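Local atomic coordinates of FAD-binding PCMH-type domain-containing protein (Gibberella zeae, PDB entry 6YJO), a protein that carries an FAD held by two covalent links and probably acts as an oligosaccharide-oxidising oxidoreductase of the oxygen-dependent, FAD-linked family. Residues M132-Q137 / F232-A237; A216-G221 / L404-A409; K361-T366 / D443-T448; W380-D385 / L417-S422. All coordinates share one frame; numbering follows the deposited sequence.

Contact 1: residues M132-Q137 / F232-A237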
loop_
_atom_site.group_PDB
_atom_site.type_symbol
_atom_site.label_atom_id
_atom_site.label_comp_id
_atom_site.label_asym_id
_atom_site.label_seq_id
_atom_site.Cartn_x
_atom_site.Cartn_y
_atom_site.Cartn_z
ATOM N N MET A 132 22.982 10.188 0.078
ATOM C CA MET A 132 22.146 8.996 -0.055
ATOM C C MET A 132 20.671 9.280 0.212
ATOM O O MET A 132 19.867 8.342 0.182
ATOM C CB MET A 132 22.623 7.852 0.852
ATOM C CG MET A 132 24.069 7.435 0.590
ATOM S SD MET A 132 24.367 6.765 -1.069
ATOM C CE MET A 132 24.721 8.230 -2.053
ATOM N N SER A 133 20.285 10.524 0.476
ATOM C CA SER A 133 18.883 10.889 0.350
ATOM C C SER A 133 18.506 10.927 -1.130
ATOM O O SER A 133 19.369 10.987 -2.014
ATOM C CB SER A 133 18.612 12.248 1.001
ATOM O OG SER A 133 19.207 13.298 0.256
ATOM N N CYS A 134 17.203 10.885 -1.402
ATOM C CA CYS A 134 16.714 10.993 -2.770
ATOM C C CYS A 134 15.454 11.841 -2.801
ATOM O O CYS A 134 14.731 11.956 -1.810
ATOM C CB CYS A 134 16.431 9.618 -3.399
ATOM S SG CYS A 134 15.145 8.643 -2.574
ATOM N N THR A 135 15.220 12.454 -3.959
ATOM C CA THR A 135 13.986 13.164 -4.267
ATOM C C THR A 135 13.265 12.389 -5.360
ATOM O O THR A 135 13.818 12.178 -6.443
ATOM C CB THR A 135 14.255 14.600 -4.726
ATOM O OG1 THR A 135 14.231 14.658 -6.156
ATOM C CG2 THR A 135 15.605 15.102 -4.233
ATOM N N VAL A 136 12.038 11.967 -5.076
ATOM C CA VAL A 136 11.222 11.202 -6.013
ATOM C C VAL A 136 9.926 11.968 -6.246
ATOM O O VAL A 136 9.136 12.161 -5.314
ATOM C CB VAL A 136 10.939 9.782 -5.494
ATOM C CG1 VAL A 136 9.970 9.067 -6.414
ATOM C CG2 VAL A 136 12.242 8.993 -5.356
ATOM N N GLN A 137 9.705 12.391 -7.489
ATOM C CA GLN A 137 8.488 13.120 -7.819
ATOM C C GLN A 137 7.275 12.222 -7.608
ATOM O O GLN A 137 7.350 10.997 -7.734
ATOM C CB GLN A 137 8.551 13.637 -9.258
ATOM C CG GLN A 137 9.378 14.906 -9.396
ATOM C CD GLN A 137 9.301 15.515 -10.781
ATOM O OE1 GLN A 137 9.468 14.830 -11.789
ATOM N NE2 GLN A 137 9.043 16.816 -10.836
ATOM N N PHE A 232 13.263 10.480 0.545
ATOM C CA PHE A 232 13.561 9.271 1.301
ATOM C C PHE A 232 15.065 9.123 1.487
ATOM O O PHE A 232 15.860 9.614 0.681
ATOM C CB PHE A 232 13.044 8.002 0.600
ATOM C CG PHE A 232 11.623 8.091 0.121
ATOM C CD1 PHE A 232 10.581 7.638 0.910
ATOM C CD2 PHE A 232 11.333 8.594 -1.137
ATOM C CE1 PHE A 232 9.276 7.702 0.461
ATOM C CE2 PHE A 232 10.031 8.662 -1.589
ATOM C CZ PHE A 232 9.003 8.215 -0.790
ATOM N N GLN A 233 15.445 8.410 2.550
ATOM C CA GLN A 233 16.830 8.027 2.805
ATOM C C GLN A 233 17.010 6.597 2.304
ATOM O O GLN A 233 16.437 5.657 2.866
ATOM C CB GLN A 233 17.160 8.141 4.292
ATOM C CG GLN A 233 18.649 8.047 4.618
ATOM C CD GLN A 233 19.442 9.220 4.065
ATOM O OE1 GLN A 233 18.970 10.361 4.070
ATOM N NE2 GLN A 233 20.648 8.946 3.575
ATOM N N THR A 234 17.796 6.436 1.243
ATOM C CA THR A 234 17.977 5.134 0.622
ATOM C C THR A 234 18.922 4.260 1.443
ATOM O O THR A 234 19.721 4.743 2.255
ATOM C CB THR A 234 18.543 5.274 -0.793
ATOM O OG1 THR A 234 19.921 5.661 -0.716
ATOM C CG2 THR A 234 17.774 6.319 -1.588
ATOM N N PHE A 235 18.817 2.954 1.218
ATOM C CA PHE A 235 19.791 1.986 1.698
ATOM C C PHE A 235 20.507 1.361 0.505
ATOM O O PHE A 235 20.050 1.452 -0.638
ATOM C CB PHE A 235 19.123 0.903 2.558
ATOM C CG PHE A 235 18.179 0.011 1.796
ATOM C CD1 PHE A 235 18.649 -1.113 1.137
ATOM C CD2 PHE A 235 16.823 0.287 1.751
ATOM C CE1 PHE A 235 17.788 -1.938 0.438
ATOM C CE2 PHE A 235 15.956 -0.537 1.056
ATOM C CZ PHE A 235 16.439 -1.649 0.398
ATOM N N ALA A 236 21.647 0.734 0.778
ATOM C CA ALA A 236 22.457 0.165 -0.291
ATOM C C ALA A 236 21.796 -1.105 -0.814
ATOM O O ALA A 236 21.542 -2.039 -0.046
ATOM C CB ALA A 236 23.869 -0.134 0.209
ATOM N N ALA A 237 21.509 -1.135 -2.111
ATOM C CA ALA A 237 20.905 -2.313 -2.718
ATOM C C ALA A 237 21.808 -3.518 -2.479
ATOM O O ALA A 237 22.978 -3.490 -2.892
ATOM C CB ALA A 237 20.689 -2.107 -4.215
#

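Contact 2: residues A216-G221 / L404-A409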
loop_
_atom_site.group_PDB
_atom_site.type_symbol
_atom_site.label_atom_id
_atom_site.label_comp_id
_atom_site.label_asym_id
_atom_site.label_seq_id
_atom_site.Cartn_x
_atom_site.Cartn_y
_atom_site.Cartn_z
ATOM N N ALA A 216 1.272 13.170 9.916
ATOM C CA ALA A 216 0.098 12.675 9.203
ATOM C C ALA A 216 0.478 12.123 7.835
ATOM O O ALA A 216 -0.119 11.148 7.366
ATOM C CB ALA A 216 -0.938 13.790 9.062
ATOM N N LEU A 217 1.467 12.732 7.176
ATOM C CA LEU A 217 1.886 12.239 5.867
ATOM C C LEU A 217 2.456 10.832 5.954
ATOM O O LEU A 217 2.343 10.058 4.995
ATOM C CB LEU A 217 2.913 13.191 5.244
ATOM C CG LEU A 217 2.394 14.592 4.922
ATOM C CD1 LEU A 217 3.422 15.396 4.144
ATOM C CD2 LEU A 217 1.084 14.526 4.151
ATOM N N ARG A 218 3.076 10.481 7.083
ATOM C CA ARG A 218 3.566 9.120 7.303
ATOM C C ARG A 218 2.409 8.231 7.766
ATOM O O ARG A 218 2.374 7.733 8.892
ATOM C CB ARG A 218 4.700 9.101 8.320
ATOM C CG ARG A 218 5.991 9.781 7.884
ATOM C CD ARG A 218 7.123 9.445 8.845
ATOM N NE ARG A 218 8.348 10.180 8.543
ATOM C CZ ARG A 218 8.673 11.361 9.069
ATOM N NH1 ARG A 218 7.870 11.964 9.938
ATOM N NH2 ARG A 218 9.814 11.942 8.722
ATOM N N GLY A 219 1.449 8.027 6.867
ATOM C CA GLY A 219 0.388 7.081 7.161
ATOM C C GLY A 219 -0.981 7.402 6.591
ATOM O O GLY A 219 -1.748 6.493 6.254
ATOM N N ALA A 220 -1.304 8.688 6.474
ATOM C CA ALA A 220 -2.650 9.096 6.092
ATOM C C ALA A 220 -2.604 10.398 5.307
ATOM O O ALA A 220 -3.500 11.239 5.417
ATOM C CB ALA A 220 -3.549 9.245 7.321
ATOM N N GLY A 221 -1.561 10.575 4.499
ATOM C CA GLY A 221 -1.352 11.846 3.822
ATOM C C GLY A 221 -2.286 12.110 2.662
ATOM O O GLY A 221 -2.323 13.244 2.175
ATOM N N LEU A 404 15.508 7.596 18.524
ATOM C CA LEU A 404 14.195 7.968 19.027
ATOM C C LEU A 404 13.104 7.475 18.081
ATOM O O LEU A 404 13.339 7.324 16.876
ATOM C CB LEU A 404 14.082 9.488 19.188
ATOM C CG LEU A 404 15.201 10.213 19.946
ATOM C CD1 LEU A 404 14.978 11.727 19.933
ATOM C CD2 LEU A 404 15.346 9.694 21.373
ATOM N N PRO A 405 11.898 7.228 18.590
ATOM C CA PRO A 405 10.850 6.630 17.751
ATOM C C PRO A 405 10.530 7.495 16.538
ATOM O O PRO A 405 10.784 8.701 16.510
ATOM C CB PRO A 405 9.645 6.534 18.697
ATOM C CG PRO A 405 10.222 6.646 20.084
ATOM C CD PRO A 405 11.418 7.533 19.947
ATOM N N ILE A 406 9.953 6.858 15.521
ATOM C CA ILE A 406 9.558 7.571 14.312
ATOM C C ILE A 406 8.299 8.383 14.585
ATOM O O ILE A 406 7.411 7.971 15.342
ATOM C CB ILE A 406 9.348 6.599 13.135
ATOM C CG1 ILE A 406 9.082 7.379 11.844
ATOM C CG2 ILE A 406 8.213 5.625 13.431
ATOM C CD1 ILE A 406 8.976 6.508 10.612
ATOM N N ASN A 407 8.230 9.557 13.958
ATOM C CA ASN A 407 7.085 10.466 14.053
ATOM C C ASN A 407 6.104 10.078 12.954
ATOM O O ASN A 407 6.163 10.582 11.832
ATOM C CB ASN A 407 7.542 11.914 13.919
ATOM C CG ASN A 407 6.402 12.904 14.029
ATOM O OD1 ASN A 407 5.480 12.725 14.829
ATOM N ND2 ASN A 407 6.465 13.967 13.234
ATOM N N SER A 408 5.186 9.168 13.274
ATOM C CA SER A 408 4.319 8.600 12.254
ATOM C C SER A 408 2.960 8.256 12.845
ATOM O O SER A 408 2.869 7.720 13.955
ATOM C CB SER A 408 4.949 7.348 11.629
ATOM O OG SER A 408 4.097 6.796 10.645
ATOM N N ALA A 409 1.908 8.556 12.078
ATOM C CA ALA A 409 0.551 8.234 12.497
ATOM C C ALA A 409 0.213 6.761 12.308
ATOM O O ALA A 409 -0.769 6.292 12.887
ATOM C CB ALA A 409 -0.450 9.095 11.731
#

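Contact 3: residues K361-T366 / D443-T448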
loop_
_atom_site.group_PDB
_atom_site.type_symbol
_atom_site.label_atom_id
_atom_site.label_comp_id
_atom_site.label_asym_id
_atom_site.label_seq_id
_atom_site.Cartn_x
_atom_site.Cartn_y
_atom_site.Cartn_z
ATOM N N LYS A 361 -8.046 -21.990 14.472
ATOM C CA LYS A 361 -8.933 -23.099 14.129
ATOM C C LYS A 361 -10.211 -22.596 13.465
ATOM O O LYS A 361 -10.730 -23.242 12.548
ATOM C CB LYS A 361 -9.249 -23.927 15.381
ATOM C CG LYS A 361 -8.073 -24.767 15.868
ATOM C CD LYS A 361 -8.244 -25.254 17.308
ATOM C CE LYS A 361 -9.265 -26.382 17.436
ATOM N NZ LYS A 361 -9.323 -26.927 18.826
ATOM N N SER A 362 -10.722 -21.438 13.898
ATOM C CA SER A 362 -11.918 -20.873 13.277
ATOM C C SER A 362 -11.639 -20.435 11.844
ATOM O O SER A 362 -12.483 -20.619 10.960
ATOM C CB SER A 362 -12.435 -19.696 14.106
ATOM O OG SER A 362 -13.528 -19.062 13.461
ATOM N N PHE A 363 -10.463 -19.853 11.597
ATOM C CA PHE A 363 -10.106 -19.451 10.241
ATOM C C PHE A 363 -9.994 -20.663 9.324
ATOM O O PHE A 363 -10.515 -20.656 8.206
ATOM C CB PHE A 363 -8.793 -18.666 10.258
ATOM C CG PHE A 363 -8.188 -18.454 8.895
ATOM C CD1 PHE A 363 -8.874 -17.752 7.919
ATOM C CD2 PHE A 363 -6.930 -18.952 8.593
ATOM C CE1 PHE A 363 -8.322 -17.555 6.666
ATOM C CE2 PHE A 363 -6.370 -18.759 7.342
ATOM C CZ PHE A 363 -7.069 -18.059 6.376
ATOM N N ALA A 364 -9.346 -21.728 9.801
ATOM C CA ALA A 364 -9.092 -22.895 8.960
ATOM C C ALA A 364 -10.352 -23.724 8.750
ATOM O O ALA A 364 -10.473 -24.408 7.730
ATOM C CB ALA A 364 -7.984 -23.752 9.580
ATOM N N ARG A 365 -11.291 -23.687 9.701
ATOM C CA ARG A 365 -12.576 -24.358 9.515
ATOM C C ARG A 365 -13.405 -23.646 8.456
ATOM O O ARG A 365 -14.034 -24.289 7.609
ATOM C CB ARG A 365 -13.336 -24.409 10.846
ATOM C CG ARG A 365 -14.655 -25.182 10.823
ATOM C CD ARG A 365 -15.138 -25.440 12.250
ATOM N NE ARG A 365 -16.251 -26.382 12.328
ATOM C CZ ARG A 365 -16.657 -26.970 13.452
ATOM N NH1 ARG A 365 -16.040 -26.723 14.602
ATOM N NH2 ARG A 365 -17.682 -27.812 13.428
ATOM N N THR A 366 -13.409 -22.313 8.492
ATOM C CA THR A 366 -14.189 -21.522 7.550
ATOM C C THR A 366 -13.583 -21.558 6.150
ATOM O O THR A 366 -14.316 -21.531 5.159
ATOM C CB THR A 366 -14.283 -20.086 8.073
ATOM O OG1 THR A 366 -14.327 -20.110 9.507
ATOM C CG2 THR A 366 -15.532 -19.394 7.553
ATOM N N ASP A 443 -13.859 -12.205 9.166
ATOM C CA ASP A 443 -14.516 -12.278 10.469
ATOM C C ASP A 443 -14.111 -13.532 11.233
ATOM O O ASP A 443 -13.961 -13.494 12.459
ATOM C CB ASP A 443 -16.032 -12.234 10.295
ATOM C CG ASP A 443 -16.512 -10.914 9.734
ATOM O OD1 ASP A 443 -15.798 -9.903 9.903
ATOM O OD2 ASP A 443 -17.601 -10.885 9.124
ATOM N N SER A 444 -13.944 -14.656 10.530
ATOM C CA SER A 444 -13.532 -15.895 11.185
ATOM C C SER A 444 -12.260 -15.704 12.003
ATOM O O SER A 444 -12.021 -16.444 12.962
ATOM C CB SER A 444 -13.319 -16.991 10.139
ATOM O OG SER A 444 -12.124 -16.772 9.411
ATOM N N VAL A 445 -11.437 -14.721 11.636
ATOM C CA VAL A 445 -10.200 -14.448 12.360
ATOM C C VAL A 445 -10.470 -13.598 13.596
ATOM O O VAL A 445 -9.926 -13.864 14.673
ATOM C CB VAL A 445 -9.188 -13.764 11.421
ATOM C CG1 VAL A 445 -8.037 -13.177 12.219
ATOM C CG2 VAL A 445 -8.684 -14.740 10.367
ATOM N N THR A 446 -11.319 -12.578 13.466
ATOM C CA THR A 446 -11.412 -11.522 14.466
ATOM C C THR A 446 -12.503 -11.750 15.504
ATOM O O THR A 446 -12.513 -11.054 16.526
ATOM C CB THR A 446 -11.662 -10.180 13.772
ATOM O OG1 THR A 446 -12.859 -10.261 12.986
ATOM C CG2 THR A 446 -10.488 -9.821 12.871
ATOM N N LYS A 447 -13.419 -12.693 15.268
ATOM C CA LYS A 447 -14.560 -12.893 16.162
ATOM C C LYS A 447 -14.162 -12.923 17.635
ATOM O O LYS A 447 -14.737 -12.202 18.457
ATOM C CB LYS A 447 -15.290 -14.188 15.785
ATOM C CG LYS A 447 -16.364 -13.997 14.720
ATOM C CD LYS A 447 -17.054 -15.303 14.340
ATOM C CE LYS A 447 -17.876 -15.873 15.485
ATOM N NZ LYS A 447 -18.884 -16.868 15.018
ATOM N N THR A 448 -13.180 -13.754 17.989
ATOM C CA THR A 448 -12.775 -13.920 19.381
ATOM C C THR A 448 -11.787 -12.855 19.851
ATOM O O THR A 448 -11.491 -12.789 21.049
ATOM C CB THR A 448 -12.162 -15.312 19.569
ATOM O OG1 THR A 448 -13.124 -16.306 19.196
ATOM C CG2 THR A 448 -11.741 -15.540 21.020
#

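Contact 4: residues W380-D385 / L417-S422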
loop_
_atom_site.group_PDB
_atom_site.type_symbol
_atom_site.label_atom_id
_atom_site.label_comp_id
_atom_site.label_asym_id
_atom_site.label_seq_id
_atom_site.Cartn_x
_atom_site.Cartn_y
_atom_site.Cartn_z
ATOM N N TRP A 380 -10.560 -16.686 -5.138
ATOM C CA TRP A 380 -9.954 -15.882 -4.089
ATOM C C TRP A 380 -8.541 -16.381 -3.815
ATOM O O TRP A 380 -8.121 -17.431 -4.310
ATOM C CB TRP A 380 -10.786 -15.932 -2.799
ATOM C CG TRP A 380 -11.053 -17.335 -2.318
ATOM C CD1 TRP A 380 -12.166 -18.084 -2.559
ATOM C CD2 TRP A 380 -10.182 -18.156 -1.523
ATOM N NE1 TRP A 380 -12.048 -19.318 -1.966
ATOM C CE2 TRP A 380 -10.839 -19.389 -1.325
ATOM C CE3 TRP A 380 -8.913 -17.970 -0.962
ATOM C CZ2 TRP A 380 -10.271 -20.429 -0.589
ATOM C CZ3 TRP A 380 -8.352 -19.006 -0.231
ATOM C CH2 TRP A 380 -9.031 -20.218 -0.052
ATOM N N TYR A 381 -7.805 -15.602 -3.024
ATOM C CA TYR A 381 -6.531 -16.026 -2.456
ATOM C C TYR A 381 -6.244 -15.141 -1.250
ATOM O O TYR A 381 -6.882 -14.105 -1.052
ATOM C CB TYR A 381 -5.392 -15.964 -3.483
ATOM C CG TYR A 381 -5.015 -14.572 -3.926
ATOM C CD1 TYR A 381 -4.151 -13.790 -3.168
ATOM C CD2 TYR A 381 -5.512 -14.039 -5.108
ATOM C CE1 TYR A 381 -3.800 -12.514 -3.572
ATOM C CE2 TYR A 381 -5.167 -12.765 -5.519
ATOM C CZ TYR A 381 -4.313 -12.008 -4.751
ATOM O OH TYR A 381 -3.977 -10.740 -5.168
ATOM N N ILE A 382 -5.271 -15.560 -0.444
ATOM C CA ILE A 382 -4.947 -14.885 0.808
ATOM C C ILE A 382 -3.434 -14.774 0.947
ATOM O O ILE A 382 -2.704 -15.734 0.681
ATOM C CB ILE A 382 -5.556 -15.630 2.014
ATOM C CG1 ILE A 382 -7.085 -15.623 1.915
ATOM C CG2 ILE A 382 -5.082 -15.005 3.329
ATOM C CD1 ILE A 382 -7.790 -16.447 2.977
ATOM N N LEU A 383 -2.965 -13.601 1.374
ATOM C CA LEU A 383 -1.546 -13.341 1.602
ATOM C C LEU A 383 -1.360 -12.902 3.047
ATOM O O LEU A 383 -1.935 -11.891 3.470
ATOM C CB LEU A 383 -1.019 -12.269 0.645
ATOM C CG LEU A 383 -1.093 -12.581 -0.850
ATOM C CD1 LEU A 383 -0.462 -11.466 -1.666
ATOM C CD2 LEU A 383 -0.428 -13.908 -1.152
ATOM N N ILE A 384 -0.566 -13.660 3.801
ATOM C CA ILE A 384 -0.282 -13.372 5.203
ATOM C C ILE A 384 1.209 -13.078 5.302
ATOM O O ILE A 384 2.033 -13.999 5.331
ATOM C CB ILE A 384 -0.678 -14.525 6.130
ATOM C CG1 ILE A 384 -1.983 -15.164 5.658
ATOM C CG2 ILE A 384 -0.825 -14.025 7.558
ATOM C CD1 ILE A 384 -2.515 -16.221 6.603
ATOM N N ASP A 385 1.565 -11.798 5.355
ATOM C CA ASP A 385 2.955 -11.407 5.524
ATOM C C ASP A 385 3.354 -11.500 6.990
ATOM O O ASP A 385 2.555 -11.215 7.885
ATOM C CB ASP A 385 3.173 -9.979 5.026
ATOM C CG ASP A 385 3.016 -9.851 3.525
ATOM O OD1 ASP A 385 3.922 -10.298 2.791
ATOM O OD2 ASP A 385 1.985 -9.303 3.080
ATOM N N LEU A 417 0.984 -9.683 12.063
ATOM C CA LEU A 417 0.618 -10.306 10.800
ATOM C C LEU A 417 -0.154 -9.330 9.927
ATOM O O LEU A 417 -1.046 -8.627 10.410
ATOM C CB LEU A 417 -0.220 -11.561 11.041
ATOM C CG LEU A 417 0.427 -12.639 11.911
ATOM C CD1 LEU A 417 -0.560 -13.769 12.183
ATOM C CD2 LEU A 417 1.708 -13.167 11.262
ATOM N N LEU A 418 0.186 -9.299 8.639
ATOM C CA LEU A 418 -0.489 -8.463 7.649
ATOM C C LEU A 418 -1.246 -9.381 6.700
ATOM O O LEU A 418 -0.662 -9.952 5.774
ATOM C CB LEU A 418 0.505 -7.581 6.897
ATOM C CG LEU A 418 -0.053 -6.887 5.652
ATOM C CD1 LEU A 418 -1.226 -5.985 6.023
ATOM C CD2 LEU A 418 1.029 -6.099 4.920
ATOM N N TRP A 419 -2.548 -9.515 6.932
ATOM C CA TRP A 419 -3.393 -10.330 6.073
ATOM C C TRP A 419 -3.899 -9.513 4.894
ATOM O O TRP A 419 -4.217 -8.330 5.032
ATOM C CB TRP A 419 -4.590 -10.876 6.850
ATOM C CG TRP A 419 -4.259 -11.644 8.093
ATOM C CD1 TRP A 419 -3.603 -11.182 9.198
ATOM C CD2 TRP A 419 -4.608 -13.005 8.374
ATOM N NE1 TRP A 419 -3.505 -12.177 10.141
ATOM C CE2 TRP A 419 -4.115 -13.306 9.662
ATOM C CE3 TRP A 419 -5.282 -14.001 7.661
ATOM C CZ2 TRP A 419 -4.275 -14.561 10.247
ATOM C CZ3 TRP A 419 -5.443 -15.244 8.245
ATOM C CH2 TRP A 419 -4.941 -15.513 9.524
ATOM N N GLN A 420 -3.978 -10.151 3.731
ATOM C CA GLN A 420 -4.711 -9.599 2.603
ATOM C C GLN A 420 -5.630 -10.674 2.049
ATOM O O GLN A 420 -5.198 -11.806 1.809
ATOM C CB GLN A 420 -3.783 -9.080 1.501
ATOM C CG GLN A 420 -4.525 -8.263 0.457
ATOM C CD GLN A 420 -3.660 -7.853 -0.716
ATOM O OE1 GLN A 420 -4.064 -7.026 -1.535
ATOM N NE2 GLN A 420 -2.471 -8.433 -0.810
ATOM N N PHE A 421 -6.899 -10.323 1.867
ATOM C CA PHE A 421 -7.887 -11.202 1.258
ATOM C C PHE A 421 -8.279 -10.592 -0.078
ATOM O O PHE A 421 -8.704 -9.434 -0.127
ATOM C CB PHE A 421 -9.120 -11.360 2.150
ATOM C CG PHE A 421 -8.803 -11.640 3.597
ATOM C CD1 PHE A 421 -8.368 -10.627 4.438
ATOM C CD2 PHE A 421 -8.976 -12.908 4.125
ATOM C CE1 PHE A 421 -8.090 -10.879 5.770
ATOM C CE2 PHE A 421 -8.703 -13.166 5.456
ATOM C CZ PHE A 421 -8.259 -12.149 6.279
ATOM N N SER A 422 -8.129 -11.356 -1.156
ATOM C CA SER A 422 -8.491 -10.889 -2.484
ATOM C C SER A 422 -9.450 -11.866 -3.153
ATOM O O SER A 422 -9.514 -13.052 -2.815
ATOM C CB SER A 422 -7.252 -10.687 -3.367
ATOM O OG SER A 422 -6.485 -9.584 -2.914
#

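Contact 1: residues M132-Q137 / F232-A237
Phe232 and Cys134 form an antiparallel hydrogen-bonded pair, and a sulfur-aromatic contact adds to the backbone link. Phe232 N donates to Cys134 O at 3.1 Å, and Cys134 N answers with a bond to Phe232 O at 2.8 Å. The Phe232 ring turns its edge to the other strand: Cys134 SG sits 5.3 Å from the ring centroid, near the ring plane, and Val136 CB meets the rim at CE2. Gln233 and Ser133 form the non-hydrogen-bonded pair, the Gln233 amide lying beside the peptide that joins Met132 to Ser133; Gln233 NE2 itself bonds to Asp131 O. Thr234 then grips Met132 O twice, through N at 3.0 Å and through OG1 at 2.8 Å. With OG1 between backbone N and carbonyl carbon (chi1 73°), the hydroxyl reaches a lone pair in the carbonyl plane, and Arg155 NE bonds to the same OG1. Thr234 CG2 meanwhile touches Cys134 SG at 3.6 Å. Farther along, the Phe235 ring stacks on His183. Within the antiparallel sheet, strand 133-137 also pairs with strand 126-128; Leu149 and Val145 of helix 142-152 cover Cys134 and Val136, while helix 167-171, which carries the FAD-binding His170, packs on Phe232.

Contact 2: residues A216-G221 / L404-A409
Arg218 holds CG anti to its own carbonyl carbon (chi1 -67°) and then runs extended from CG to NE, a shape that carries NE out alongside the loop; the guanidinium turns from there to Asn407. Ser408 places OG anti to its backbone N (chi1 180°), and there the hydroxyl meets the carbonyl of the same arginine. Arg218 thus serves the loop from both of its own ends, as donor through its side chain and as acceptor through its backbone. Arg218 NH1 donates to Asn407 O over 2.9 Å. The donor occupies a lone pair in the carbonyl plane, although the oxygen is tilted out of the guanidinium plane and the bond is bent (139° at the hydrogen). Farther back, Arg218 CD lies 3.3 Å from Asn407 O and 3.9 Å from Ile406 CD1, the arginine and isoleucine chains crossing obliquely. Arg218 O receives Ser408 OG at 2.6 Å and, weakly, Ala409 N at 3.3 Å. Asp207 OD1 makes a salt bridge with Arg218 NH1 and also accepts from Asn407 ND2, which bonds to Tyr211 O as well; Phe190 O takes Arg218 NH2. Asp207 would help to balance the charge of the buried arginine. An inverse gamma turn is centred on Arg218, with a weak Gly219 N to Leu217 O bond across it. At this turn Arg218 links the end region of helix 211-220 to the loop between strands 380-386 and 417-423, consistent with the two-domain fold of berberine-bridge-like flavoenzymes, where this loop probably meets the FAD-binding part.

Contact 3: residues K361-T366 / D443-T448
Ser444 packs against Ser362, Phe363 and Thr366 where two helices, 357-371 and 431-446, lie next to each other beside the seven-stranded antiparallel sheet of the probable substrate domain. The helices come close, Phe363 CA and Ser444 CA being 5.0 Å apart. The hydrogen bonding across the pair rests on one hydroxyl: Ser362 OG donates to Ser444 O at 3.1 Å. With OG anti to its backbone N (chi1 175°), Ser362 reaches over to a lone pair in the plane of that carbonyl. Ser444 OG is instead committed to its own helix, bonding to Phe441 O. Carbon contacts begin with the Thr366 side chain, which packs on Ser444 CB. Apolar contact comes from Phe363 and Val445, which run alongside one another in the same direction, Phe363 CD1 being 3.9 Å from Val445 CG2. Both reach toward the sheet: the Phe363 ring makes an edge-to-face stack with Trp419, and Val445 touches Leu350 and Thr352 of strand 346-352. Phe363 also meets Leu259 of helix 252-268. The ring offers its edge to the neighbouring helix, where Ser444 OG lies in the ring plane, 3.7 Å from Phe363 CD1.

Contact 4: residues W380-D385 / L417-S422
Leu383 O receives Gln420 N at 2.7 Å, the shortest of six backbone bonds that join these two strands, and the same oxygen has a CA-H...O contact from Trp419 CA. Leu383 N returns a bond to Gln420 O at 2.9 Å. Tyr381 with Ser422 and Asp385 with Leu418 repeat this hydrogen-bonded pairing in a regular antiparallel ladder, the short strand axes standing at 168°. On one face, Ile384 extends along the flank of the Trp419 side chain: its CG2 lies 3.9 Å above the indole plane, over the centre, while CD1 makes a CH-pi contact 3.8 Å from the centroid of the six-membered ring. Ile382 CD1 adds a contact to Phe421 CD2 at 3.9 Å. The opposite face is more polar. Tyr381 holds CG between backbone N and carbonyl carbon (chi1 68°), and its ring carries Ser422 CB over one face, 3.5 Å above the plane and offset toward the rim. Leu383 CD1 lies 3.7 Å from Gln420 NE2, at the end of the extended glutamine. Outside partners hold the polar ends: Thr352 OG1 for Trp419 NE1, Ser347 OG for Ser422 OG, Tyr104 OH for Gln420 OE1 and Gln276 NE2 for Asp385 OD1. Asp385 also touches the FAD-binding Tyr176, and the Leu418 side chain comes within about 5 Å of the FAD, nearest atoms. A seven-stranded antiparallel sheet with helices on the Ile384 and Trp419 face and the cofactor near the other matches the substrate domain of berberine-bridge-like enzymes.

From the N terminus, contact 1 opens at strand 133-137 and closes at strand 226-236, completing part of the sheet in the FAD-binding region. Before it closes, helix 211-220 starts contact 2, whose partner comes only at 404-409, so contacts 1 and 2 cross. Contact 3 opens at helix 357-371 and closes at helix 431-446, crossing contact 2; contact 4 nests within contact 3 and crosses contact 2 as well. Contact 1 precedes contacts 3 and 4 in series. In space contacts 3 and 4 touch, Phe363 CZ meeting Ile382 CD1 at 3.8 Å, and they join helices to sheet, whereas contact 2 ties helix 211-220 to the long loop before strand 417-423, probably across the two domains.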